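Local coordinates for protein EccE5 (Mycobacterium xenopi RIVM700367, PDB 7B9F) that forms part of the hexameric pore complex of the mycobacterial ESX-5 type VII secretion system, alongside EccB5, EccC5 and EccD5, and so probably serves protein export, at residues 105-109 with 249-253; 116-120 with 239-244; 152-156 with 212-216; 307-313 with 327-332. One frame throughout, in Å; residues are numbered along the deposited sequence.

Interaction 1 of 4, residues 105-109 with 249-253; sequences VGIRE and IDDMD
Arg108 makes the polar link, reaching from strand 105-109 to two acids one helical turn apart. Its NH2 donates to Asp250 OD1 at 2.9 Å, a salt bridge with a bent N-H...O angle of 131°, and lies 3.7 Å from Asp253 OD2, a long salt bridge; both carboxylates approach near the guanidinium plane. Asp250 (chi1 m) and Asp253 (chi1 t) sit three residues apart on helix 246-257, so one arginine can serve both; the helical bond from Asp253 N to Ile249 O is 2.9 Å. Arg108 gets there with chi1 to chi4 of -62°, -161°, -50° and -164°, from extended backbone near -121/142. Beneath the salt bridges, Ile249 packs over one guanidinium face, its CG2 3.7 Å from Arg108 NE. The other arm of Ile249, in an mt rotamer, runs to the strand, where CD1 stops 3.7 Å from Gly106 O. The CA atoms of Gly106 and Ile249 are only 7.3 Å apart, and a CB on Gly106 would clash with CD1. Val105 and Ile107 point away from the helix; their side chains meet strand 113-119, and Val105 also meets helix 219-234. This is plain helix-on-sheet packing within EccE5, and its chemistry grades from buried van der Waals packing of a methyl against the Gly106 backbone to a partly exposed charge network in which two acidic groups share one cation.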
loop_
_atom_site.group_PDB
_atom_site.type_symbol
_atom_site.label_atom_id
_atom_site.label_comp_id
_atom_site.label_asym_id
_atom_site.label_seq_id
_atom_site.Cartn_x
_atom_site.Cartn_y
_atom_site.Cartn_z
ATOM N N VAL A 105 -29.755 -0.774 29.879
ATOM C CA VAL A 105 -28.988 -1.958 30.246
ATOM C C VAL A 105 -28.165 -1.635 31.481
ATOM O O VAL A 105 -27.472 -0.614 31.520
ATOM C CB VAL A 105 -28.079 -2.415 29.095
ATOM C CG1 VAL A 105 -27.393 -3.710 29.452
ATOM C CG2 VAL A 105 -28.881 -2.573 27.823
ATOM N N GLY A 106 -28.246 -2.499 32.490
ATOM C CA GLY A 106 -27.429 -2.330 33.678
ATOM C C GLY A 106 -26.064 -2.955 33.488
ATOM O O GLY A 106 -25.943 -4.077 32.988
ATOM N N ILE A 107 -25.028 -2.228 33.887
ATOM C CA ILE A 107 -23.652 -2.685 33.786
ATOM C C ILE A 107 -23.061 -2.670 35.186
ATOM O O ILE A 107 -23.290 -1.726 35.948
ATOM C CB ILE A 107 -22.810 -1.783 32.865
ATOM C CG1 ILE A 107 -23.598 -1.329 31.636
ATOM C CG2 ILE A 107 -21.552 -2.504 32.438
ATOM C CD1 ILE A 107 -23.892 -2.391 30.645
ATOM N N ARG A 108 -22.317 -3.708 35.536
ATOM C CA ARG A 108 -21.452 -3.650 36.702
ATOM C C ARG A 108 -20.025 -3.911 36.263
ATOM O O ARG A 108 -19.772 -4.741 35.389
ATOM C CB ARG A 108 -21.858 -4.643 37.787
ATOM C CG ARG A 108 -23.235 -4.394 38.353
ATOM C CD ARG A 108 -23.402 -5.075 39.695
ATOM N NE ARG A 108 -23.000 -6.471 39.646
ATOM C CZ ARG A 108 -23.316 -7.365 40.574
ATOM N NH1 ARG A 108 -22.903 -8.620 40.457
ATOM N NH2 ARG A 108 -24.050 -7.005 41.616
ATOM N N GLU A 109 -19.091 -3.196 36.874
ATOM C CA GLU A 109 -17.715 -3.227 36.420
ATOM C C GLU A 109 -16.799 -3.461 37.606
ATOM O O GLU A 109 -16.902 -2.779 38.626
ATOM C CB GLU A 109 -17.353 -1.921 35.705
ATOM C CG GLU A 109 -16.018 -1.919 34.977
ATOM C CD GLU A 109 -14.839 -1.612 35.875
ATOM O OE1 GLU A 109 -15.031 -0.894 36.877
ATOM O OE2 GLU A 109 -13.722 -2.077 35.569
ATOM N N ILE A 249 -30.241 -5.996 39.175
ATOM C CA ILE A 249 -29.036 -6.827 39.195
ATOM C C ILE A 249 -28.698 -7.243 40.623
ATOM O O ILE A 249 -28.423 -8.417 40.898
ATOM C CB ILE A 249 -27.851 -6.098 38.538
ATOM C CG1 ILE A 249 -28.118 -5.846 37.063
ATOM C CG2 ILE A 249 -26.580 -6.904 38.689
ATOM C CD1 ILE A 249 -26.999 -5.106 36.372
ATOM N N ASP A 250 -28.704 -6.289 41.554
ATOM C CA ASP A 250 -28.442 -6.644 42.946
ATOM C C ASP A 250 -29.593 -7.439 43.545
ATOM O O ASP A 250 -29.371 -8.273 44.429
ATOM C CB ASP A 250 -28.155 -5.390 43.768
ATOM C CG ASP A 250 -26.900 -4.681 43.315
ATOM O OD1 ASP A 250 -26.156 -5.266 42.500
ATOM O OD2 ASP A 250 -26.657 -3.544 43.768
ATOM N N ASP A 251 -30.817 -7.214 43.064
ATOM C CA ASP A 251 -31.918 -8.098 43.445
ATOM C C ASP A 251 -31.655 -9.530 42.990
ATOM O O ASP A 251 -31.924 -10.487 43.729
ATOM C CB ASP A 251 -33.238 -7.599 42.862
ATOM C CG ASP A 251 -33.546 -6.169 43.251
ATOM O OD1 ASP A 251 -32.849 -5.629 44.133
ATOM O OD2 ASP A 251 -34.489 -5.587 42.675
ATOM N N MET A 252 -31.142 -9.692 41.768
ATOM C CA MET A 252 -30.771 -11.007 41.258
ATOM C C MET A 252 -29.679 -11.632 42.112
ATOM O O MET A 252 -29.711 -12.831 42.397
ATOM C CB MET A 252 -30.337 -10.880 39.790
ATOM C CG MET A 252 -29.621 -12.076 39.120
ATOM S SD MET A 252 -27.887 -12.444 39.501
ATOM C CE MET A 252 -27.034 -11.166 38.586
ATOM N N ASP A 253 -28.685 -10.833 42.502
ATOM C CA ASP A 253 -27.611 -11.330 43.357
ATOM C C ASP A 253 -28.153 -11.816 44.696
ATOM O O ASP A 253 -27.755 -12.877 45.196
ATOM C CB ASP A 253 -26.565 -10.239 43.568
ATOM C CG ASP A 253 -25.185 -10.799 43.833
ATOM O OD1 ASP A 253 -25.075 -12.010 44.111
ATOM O OD2 ASP A 253 -24.209 -10.024 43.775
#

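Interaction 2 of 4, residues 116-120 with 239-244; sequences AVVTV and WTARPL
Strand 116-119 and strand 241-243 run antiparallel, the ordinary pairing by which a short strand joins a sheet, at 155° between their directions and 4.9 Å between axes at closest approach. Val118 and Arg242 form the hydrogen-bonded pair (CA-CA 5.9 Å): Val118 N donates to Arg242 O at 3.3 Å, and Arg242 N returns a weak bond to Val118 O at 3.4 Å. Val117-Pro243 and Thr119-Ala241 are flanking non-hydrogen-bonded pairs (CA-CA 4.6 and 4.5 Å). The ladder runs on through Leu244 N to Ala116 O (3.1 Å) and Val120 N to Thr240 O (3.2 Å). On one face Val117 CG1 lies 4.2 Å from Ala241 CB; on the other Val118, chi1 p, sets CG1 3.7 Å from Arg242 CG. Leu244 packs CD2 3.7 Å from Val118 CB and CG 3.7 Å from Ala116 CB. The Arg242 guanidinium pairs with Glu248. Strand 113-119 also bonds to strand 196-204 through Val117 and Thr119, while helix 219-234 packs against the face of Val117, Ala241 and Pro243.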
loop_
_atom_site.group_PDB
_atom_site.type_symbol
_atom_site.label_atom_id
_atom_site.label_comp_id
_atom_site.label_asym_id
_atom_site.label_seq_id
_atom_site.Cartn_x
_atom_site.Cartn_y
_atom_site.Cartn_z
ATOM N N ALA A 116 -26.480 -8.976 33.022
ATOM C CA ALA A 116 -27.419 -10.083 33.087
ATOM C C ALA A 116 -28.628 -9.814 32.206
ATOM O O ALA A 116 -29.055 -8.669 32.038
ATOM C CB ALA A 116 -27.875 -10.336 34.520
ATOM N N VAL A 117 -29.161 -10.888 31.627
ATOM C CA VAL A 117 -30.389 -10.866 30.839
ATOM C C VAL A 117 -31.352 -11.864 31.458
ATOM O O VAL A 117 -31.036 -13.055 31.553
ATOM C CB VAL A 117 -30.137 -11.231 29.372
ATOM C CG1 VAL A 117 -31.443 -11.277 28.616
ATOM C CG2 VAL A 117 -29.176 -10.267 28.746
ATOM N N VAL A 118 -32.517 -11.398 31.847
ATOM C CA VAL A 118 -33.518 -12.276 32.436
ATOM C C VAL A 118 -34.367 -12.857 31.315
ATOM O O VAL A 118 -34.558 -12.232 30.268
ATOM C CB VAL A 118 -34.364 -11.504 33.470
ATOM C CG1 VAL A 118 -35.101 -10.354 32.820
ATOM C CG2 VAL A 118 -35.316 -12.417 34.231
ATOM N N THR A 119 -34.843 -14.082 31.504
ATOM C CA THR A 119 -35.748 -14.681 30.538
ATOM C C THR A 119 -36.752 -15.555 31.270
ATOM O O THR A 119 -36.474 -16.055 32.362
ATOM C CB THR A 119 -34.983 -15.478 29.476
ATOM O OG1 THR A 119 -35.882 -15.867 28.433
ATOM C CG2 THR A 119 -34.330 -16.699 30.066
ATOM N N VAL A 120 -37.931 -15.698 30.683
ATOM C CA VAL A 120 -38.997 -16.473 31.297
ATOM C C VAL A 120 -39.040 -17.875 30.699
ATOM O O VAL A 120 -39.660 -18.106 29.662
ATOM C CB VAL A 120 -40.350 -15.762 31.146
ATOM C CG1 VAL A 120 -41.451 -16.543 31.845
ATOM C CG2 VAL A 120 -40.260 -14.361 31.711
ATOM N N TRP A 239 -40.847 -17.233 25.381
ATOM C CA TRP A 239 -40.012 -16.618 26.397
ATOM C C TRP A 239 -39.708 -15.173 26.025
ATOM O O TRP A 239 -39.307 -14.879 24.896
ATOM C CB TRP A 239 -38.761 -17.468 26.609
ATOM C CG TRP A 239 -38.077 -17.902 25.371
ATOM C CD1 TRP A 239 -37.472 -17.124 24.446
ATOM C CD2 TRP A 239 -38.016 -19.235 24.874
ATOM N NE1 TRP A 239 -36.986 -17.889 23.420
ATOM C CE2 TRP A 239 -37.312 -19.196 23.659
ATOM C CE3 TRP A 239 -38.470 -20.465 25.349
ATOM C CZ2 TRP A 239 -37.052 -20.335 22.911
ATOM C CZ3 TRP A 239 -38.211 -21.595 24.609
ATOM C CH2 TRP A 239 -37.508 -21.524 23.401
ATOM N N THR A 240 -39.990 -14.269 26.951
ATOM C CA THR A 240 -39.622 -12.874 26.814
ATOM C C THR A 240 -38.291 -12.639 27.510
ATOM O O THR A 240 -37.976 -13.280 28.514
ATOM C CB THR A 240 -40.690 -11.976 27.424
ATOM O OG1 THR A 240 -40.688 -12.142 28.845
ATOM C CG2 THR A 240 -42.050 -12.369 26.897
ATOM N N ALA A 241 -37.511 -11.711 26.973
ATOM C CA ALA A 241 -36.200 -11.421 27.523
ATOM C C ALA A 241 -35.971 -9.921 27.512
ATOM O O ALA A 241 -36.418 -9.219 26.603
ATOM C CB ALA A 241 -35.093 -12.127 26.741
ATOM N N ARG A 242 -35.273 -9.436 28.532
ATOM C CA ARG A 242 -34.983 -8.017 28.648
ATOM C C ARG A 242 -33.725 -7.845 29.478
ATOM O O ARG A 242 -33.463 -8.654 30.373
ATOM C CB ARG A 242 -36.159 -7.269 29.285
ATOM C CG ARG A 242 -36.593 -7.842 30.608
ATOM C CD ARG A 242 -37.663 -6.991 31.241
ATOM N NE ARG A 242 -37.092 -5.835 31.915
ATOM C CZ ARG A 242 -36.661 -5.840 33.169
ATOM N NH1 ARG A 242 -36.159 -4.736 33.699
ATOM N NH2 ARG A 242 -36.719 -6.951 33.888
ATOM N N PRO A 243 -32.917 -6.830 29.193
ATOM C CA PRO A 243 -31.728 -6.588 30.007
ATOM C C PRO A 243 -32.081 -6.083 31.395
ATOM O O PRO A 243 -33.104 -5.430 31.607
ATOM C CB PRO A 243 -30.964 -5.533 29.205
ATOM C CG PRO A 243 -32.012 -4.806 28.483
ATOM C CD PRO A 243 -33.061 -5.820 28.135
ATOM N N LEU A 244 -31.213 -6.404 32.345
ATOM C CA LEU A 244 -31.468 -6.100 33.745
ATOM C C LEU A 244 -31.197 -4.631 34.041
ATOM O O LEU A 244 -30.182 -4.073 33.622
ATOM C CB LEU A 244 -30.580 -6.975 34.628
ATOM C CG LEU A 244 -30.951 -8.371 35.154
ATOM C CD1 LEU A 244 -31.912 -8.363 36.306
ATOM C CD2 LEU A 244 -31.536 -9.204 34.073
#

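Interaction 3 of 4, residues 152-156 with 212-216; sequences QFDVR and AVAAR
A salt bridge centred on Asp154 OD2 ties an irregular loop, 152-156, to the short helix 210-214 and the residues that follow it. Asp154, chi1 p, takes three hydrogen bonds from Arg216: NH1 to OD2 at 2.8 Å, NH2 to OD2 at 2.9 Å, and a weak extra one from NH2 to OD1 at 2.9 Å, with OD2 near the guanidinium plane and OD1 well off it. Arg216 is extended (chi1 m, chi2 and chi3 t) and reaches back to Ala212, NH1 giving a very short bond to Ala212 O, 2.5 Å, and Arg216 N bonds to Val213 O at 2.8 Å. Its NE is taken by Glu116 of a neighbouring EccD5 chain in a further salt bridge, and its O accepts from Arg322 of the other EccD5 chain. The buried arginine thus joins loop, helix and two partner subunits, an arrangement characteristic of a subunit interface in the pore complex. The loop is closed on itself by Arg156, whose NH1 donates to Gln152 O at 2.8 Å and weakly to Val155 O at 3.2 Å, while its backbone N is held by Asn209. Ala212 points toward the loop, with CA 5.8 Å from Asp154 CA and CB 3.7 Å from Asp154 O. Val155, chi1 m, lies over one guanidinium face, CG1 4.5 Å from Arg216 CZ, and touches Ala212 CB with that same CG1 at 4.0 Å.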
loop_
_atom_site.group_PDB
_atom_site.type_symbol
_atom_site.label_atom_id
_atom_site.label_comp_id
_atom_site.label_asym_id
_atom_site.label_seq_id
_atom_site.Cartn_x
_atom_site.Cartn_y
_atom_site.Cartn_z
ATOM N N GLN A 152 -20.184 -12.408 18.304
ATOM C CA GLN A 152 -20.924 -11.515 17.427
ATOM C C GLN A 152 -19.977 -11.009 16.344
ATOM O O GLN A 152 -18.909 -11.583 16.113
ATOM C CB GLN A 152 -21.574 -10.408 18.237
ATOM C CG GLN A 152 -22.378 -10.960 19.383
ATOM C CD GLN A 152 -23.299 -9.943 19.990
ATOM O OE1 GLN A 152 -23.410 -8.828 19.495
ATOM N NE2 GLN A 152 -23.970 -10.319 21.067
ATOM N N PHE A 153 -20.376 -9.945 15.642
ATOM C CA PHE A 153 -19.676 -9.550 14.423
ATOM C C PHE A 153 -18.238 -9.136 14.700
ATOM O O PHE A 153 -17.323 -9.524 13.966
ATOM C CB PHE A 153 -20.428 -8.415 13.746
ATOM C CG PHE A 153 -21.851 -8.734 13.465
ATOM C CD1 PHE A 153 -22.185 -9.681 12.519
ATOM C CD2 PHE A 153 -22.858 -8.103 14.161
ATOM C CE1 PHE A 153 -23.499 -9.979 12.265
ATOM C CE2 PHE A 153 -24.172 -8.397 13.911
ATOM C CZ PHE A 153 -24.494 -9.338 12.963
ATOM N N ASP A 154 -18.017 -8.361 15.751
ATOM C CA ASP A 154 -16.659 -7.947 16.067
ATOM C C ASP A 154 -16.337 -8.026 17.555
ATOM O O ASP A 154 -15.166 -7.965 17.941
ATOM C CB ASP A 154 -16.419 -6.544 15.501
ATOM C CG ASP A 154 -17.335 -5.489 16.106
ATOM O OD1 ASP A 154 -18.201 -5.820 16.942
ATOM O OD2 ASP A 154 -17.198 -4.310 15.722
ATOM N N VAL A 155 -17.352 -8.157 18.397
ATOM C CA VAL A 155 -17.116 -8.281 19.828
ATOM C C VAL A 155 -16.946 -9.749 20.189
ATOM O O VAL A 155 -17.500 -10.644 19.545
ATOM C CB VAL A 155 -18.249 -7.621 20.633
ATOM C CG1 VAL A 155 -18.320 -6.160 20.294
ATOM C CG2 VAL A 155 -19.558 -8.280 20.346
ATOM N N ARG A 156 -16.152 -10.001 21.223
ATOM C CA ARG A 156 -15.775 -11.351 21.633
ATOM C C ARG A 156 -16.053 -11.465 23.126
ATOM O O ARG A 156 -15.244 -11.029 23.946
ATOM C CB ARG A 156 -14.309 -11.630 21.331
ATOM C CG ARG A 156 -13.941 -11.594 19.865
ATOM C CD ARG A 156 -14.493 -12.787 19.123
ATOM N NE ARG A 156 -14.264 -12.689 17.685
ATOM C CZ ARG A 156 -15.224 -12.531 16.780
ATOM N NH1 ARG A 156 -16.491 -12.449 17.157
ATOM N NH2 ARG A 156 -14.918 -12.455 15.493
ATOM N N ALA A 212 -12.914 -3.342 18.466
ATOM C CA ALA A 212 -14.358 -3.160 18.411
ATOM C C ALA A 212 -14.809 -1.980 19.255
ATOM O O ALA A 212 -15.777 -1.298 18.905
ATOM C CB ALA A 212 -15.063 -4.434 18.869
ATOM N N VAL A 213 -14.143 -1.742 20.384
ATOM C CA VAL A 213 -14.521 -0.627 21.242
ATOM C C VAL A 213 -14.119 0.696 20.608
ATOM O O VAL A 213 -14.881 1.668 20.640
ATOM C CB VAL A 213 -13.910 -0.805 22.642
ATOM C CG1 VAL A 213 -14.152 0.416 23.485
ATOM C CG2 VAL A 213 -14.525 -2.006 23.320
ATOM N N ALA A 214 -12.932 0.743 19.994
ATOM C CA ALA A 214 -12.402 1.988 19.448
ATOM C C ALA A 214 -13.264 2.569 18.341
ATOM O O ALA A 214 -13.196 3.774 18.088
ATOM C CB ALA A 214 -10.986 1.768 18.927
ATOM N N ALA A 215 -14.077 1.755 17.685
ATOM C CA ALA A 215 -14.988 2.260 16.676
ATOM C C ALA A 215 -16.299 2.751 17.262
ATOM O O ALA A 215 -17.072 3.396 16.550
ATOM C CB ALA A 215 -15.275 1.178 15.636
ATOM N N ARG A 216 -16.566 2.466 18.527
ATOM C CA ARG A 216 -17.845 2.782 19.138
ATOM C C ARG A 216 -17.721 3.994 20.047
ATOM O O ARG A 216 -16.626 4.447 20.377
ATOM C CB ARG A 216 -18.369 1.567 19.897
ATOM C CG ARG A 216 -18.791 0.493 18.941
ATOM C CD ARG A 216 -19.119 -0.821 19.586
ATOM N NE ARG A 216 -19.703 -1.734 18.609
ATOM C CZ ARG A 216 -18.996 -2.502 17.788
ATOM N NH1 ARG A 216 -17.673 -2.469 17.822
ATOM N NH2 ARG A 216 -19.613 -3.301 16.933
#

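Interaction 4 of 4, residues 307-313 with 327-332; sequences TEATAVT and AWVRYH
Thr307 opens the first segment with an ST turn: its OG1 accepts from Ala309 N at 2.9 Å and from His332 N at 3.3 Å, although the placing of OG1 is uncertain. Glu308 lays its backbone N over one face of the His332 imidazole, 3.5 Å from CE1. Ala309 O receives His332 N in a bond modelled very short, 2.4 Å, and also less certain. From Thr310 the chain is regular strand, antiparallel to 327-331 (axes 4.8 Å apart at closest approach, 175° between directions). Thr310 forms a non-hydrogen-bonded pair with Tyr331 (CA-CA 4.2 Å), OG1 lying 3.2 Å from Tyr331 CD1; the phenol OH bonds to Leu302 O. Ala311 makes the hydrogen-bonded pair with Arg330, N to Arg330 O at 2.9 Å and O from Arg330 N at 3.1 Å. Its CB sits over the guanidinium, 4.0 Å from CZ, while Arg330 NH2 goes on to Val256 O. Val312, chi1 t, faces Val329, chi1 p, with their CG2 atoms 3.7 Å apart, on the side where Leu302 packs. Thr313 pairs with Trp328: Thr313 N to Trp328 O is 3.1 Å and Trp328 N to Thr313 O 3.0 Å, and Thr313 CG2 makes a CH-pi contact 3.5 Å from the centroid of the indole five-membered ring. Thr313 OG1 bonds to Ile162 O of strand 159-166. Such paired strands, 310-319 and 322-331, form a beta hairpin that extends the antiparallel sheet.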
loop_
_atom_site.group_PDB
_atom_site.type_symbol
_atom_site.label_atom_id
_atom_site.label_comp_id
_atom_site.label_asym_id
_atom_site.label_seq_id
_atom_site.Cartn_x
_atom_site.Cartn_y
_atom_site.Cartn_z
ATOM N N THR A 307 -35.153 -30.144 47.894
ATOM C CA THR A 307 -34.350 -29.037 48.388
ATOM C C THR A 307 -35.257 -27.941 48.914
ATOM O O THR A 307 -36.470 -27.944 48.689
ATOM C CB THR A 307 -33.443 -28.461 47.303
ATOM O OG1 THR A 307 -32.529 -27.538 47.903
ATOM C CG2 THR A 307 -34.269 -27.738 46.262
ATOM N N GLU A 308 -34.642 -27.020 49.650
ATOM C CA GLU A 308 -35.238 -25.732 49.957
ATOM C C GLU A 308 -34.759 -24.647 49.006
ATOM O O GLU A 308 -35.409 -23.601 48.898
ATOM C CB GLU A 308 -34.908 -25.333 51.396
ATOM C CG GLU A 308 -35.529 -26.237 52.451
ATOM C CD GLU A 308 -37.035 -26.149 52.497
ATOM O OE1 GLU A 308 -37.567 -25.057 52.211
ATOM O OE2 GLU A 308 -37.684 -27.170 52.814
ATOM N N ALA A 309 -33.635 -24.878 48.328
ATOM C CA ALA A 309 -33.112 -24.007 47.285
ATOM C C ALA A 309 -32.123 -24.807 46.449
ATOM O O ALA A 309 -31.508 -25.756 46.936
ATOM C CB ALA A 309 -32.438 -22.759 47.865
ATOM N N THR A 310 -31.978 -24.420 45.185
ATOM C CA THR A 310 -31.055 -25.092 44.281
ATOM C C THR A 310 -30.713 -24.160 43.129
ATOM O O THR A 310 -31.576 -23.433 42.635
ATOM C CB THR A 310 -31.637 -26.415 43.767
ATOM O OG1 THR A 310 -30.730 -27.011 42.835
ATOM C CG2 THR A 310 -32.991 -26.222 43.129
ATOM N N ALA A 311 -29.445 -24.161 42.731
ATOM C CA ALA A 311 -28.957 -23.274 41.685
ATOM C C ALA A 311 -28.200 -24.089 40.653
ATOM O O ALA A 311 -27.155 -24.668 40.961
ATOM C CB ALA A 311 -28.061 -22.180 42.263
ATOM N N VAL A 312 -28.709 -24.110 39.437
ATOM C CA VAL A 312 -28.095 -24.828 38.332
ATOM C C VAL A 312 -27.460 -23.819 37.397
ATOM O O VAL A 312 -28.110 -22.851 36.985
ATOM C CB VAL A 312 -29.136 -25.674 37.584
ATOM C CG1 VAL A 312 -28.452 -26.590 36.605
ATOM C CG2 VAL A 312 -29.993 -26.444 38.565
ATOM N N THR A 313 -26.200 -24.039 37.042
ATOM C CA THR A 313 -25.538 -23.114 36.141
ATOM C C THR A 313 -24.660 -23.841 35.137
ATOM O O THR A 313 -24.019 -24.847 35.455
ATOM C CB THR A 313 -24.732 -22.072 36.916
ATOM O OG1 THR A 313 -24.102 -21.173 35.996
ATOM C CG2 THR A 313 -23.707 -22.720 37.797
ATOM N N ALA A 327 -20.495 -27.251 33.437
ATOM C CA ALA A 327 -21.637 -26.946 34.286
ATOM C C ALA A 327 -21.398 -27.450 35.700
ATOM O O ALA A 327 -20.551 -28.311 35.938
ATOM C CB ALA A 327 -22.925 -27.558 33.731
ATOM N N TRP A 328 -22.163 -26.893 36.637
ATOM C CA TRP A 328 -22.158 -27.342 38.022
ATOM C C TRP A 328 -23.453 -26.894 38.682
ATOM O O TRP A 328 -24.187 -26.060 38.151
ATOM C CB TRP A 328 -20.944 -26.819 38.791
ATOM C CG TRP A 328 -20.865 -25.336 38.928
ATOM C CD1 TRP A 328 -21.277 -24.589 39.989
ATOM C CD2 TRP A 328 -20.286 -24.420 37.995
ATOM N NE1 TRP A 328 -21.016 -23.262 39.764
ATOM C CE2 TRP A 328 -20.402 -23.134 38.548
ATOM C CE3 TRP A 328 -19.692 -24.563 36.740
ATOM C CZ2 TRP A 328 -19.956 -21.998 37.886
ATOM C CZ3 TRP A 328 -19.246 -23.438 36.088
ATOM C CH2 TRP A 328 -19.379 -22.171 36.661
ATOM N N VAL A 329 -23.721 -27.464 39.856
ATOM C CA VAL A 329 -24.965 -27.219 40.576
ATOM C C VAL A 329 -24.682 -27.283 42.070
ATOM O O VAL A 329 -23.792 -28.008 42.520
ATOM C CB VAL A 329 -26.051 -28.235 40.144
ATOM C CG1 VAL A 329 -25.615 -29.645 40.449
ATOM C CG2 VAL A 329 -27.394 -27.943 40.793
ATOM N N ARG A 330 -25.416 -26.486 42.839
ATOM C CA ARG A 330 -25.392 -26.560 44.291
ATOM C C ARG A 330 -26.819 -26.514 44.820
ATOM O O ARG A 330 -27.719 -25.974 44.174
ATOM C CB ARG A 330 -24.557 -25.430 44.890
ATOM C CG ARG A 330 -25.065 -24.055 44.533
ATOM C CD ARG A 330 -24.363 -22.965 45.312
ATOM N NE ARG A 330 -24.800 -21.648 44.869
ATOM C CZ ARG A 330 -25.866 -21.022 45.349
ATOM N NH1 ARG A 330 -26.603 -21.594 46.289
ATOM N NH2 ARG A 330 -26.196 -19.824 44.890
ATOM N N TYR A 331 -27.020 -27.094 46.001
ATOM C CA TYR A 331 -28.335 -27.232 46.609
ATOM C C TYR A 331 -28.365 -26.536 47.962
ATOM O O TYR A 331 -27.329 -26.361 48.611
ATOM C CB TYR A 331 -28.707 -28.705 46.784
ATOM C CG TYR A 331 -28.714 -29.501 45.506
ATOM C CD1 TYR A 331 -29.817 -29.498 44.670
ATOM C CD2 TYR A 331 -27.621 -30.262 45.139
ATOM C CE1 TYR A 331 -29.830 -30.228 43.505
ATOM C CE2 TYR A 331 -27.625 -30.996 43.975
ATOM C CZ TYR A 331 -28.732 -30.974 43.164
ATOM O OH TYR A 331 -28.740 -31.703 42.002
ATOM N N HIS A 332 -29.575 -26.152 48.377
ATOM C CA HIS A 332 -29.825 -25.408 49.620
ATOM C C HIS A 332 -28.981 -24.140 49.732
ATOM O O HIS A 332 -28.738 -23.452 48.743
ATOM C CB HIS A 332 -29.589 -26.294 50.843
ATOM C CG HIS A 332 -30.661 -27.309 51.080
ATOM N ND1 HIS A 332 -31.590 -27.184 52.089
ATOM C CD2 HIS A 332 -30.944 -28.472 50.451
ATOM C CE1 HIS A 332 -32.401 -28.225 52.070
ATOM N NE2 HIS A 332 -32.034 -29.020 51.082
#

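How the interactions relate
Interactions 1, 2 and 4 all reach one antiparallel sheet, but only 2 and 4 are strand pairs held by backbone ladders. Interactions 1 and 2 adjoin: Gly106 N lies 2.7 Å from Leu244 O, a probable hydrogen bond, Ile249 CG1 packs 3.6 Å from Leu244 CB, and helix 246-257 follows strand 241-243 in the chain. Both are partly buried, as is interaction 4, whose centre lies about 20 Å from that of interaction 2. Interaction 3 is buried at an interface with EccD5, about 35 Å, centre to centre, from interaction 4. Charge pairs carry interactions 1 and 3: on the partly exposed side of the contact in 1, within the chain but buried against EccD5 in 3.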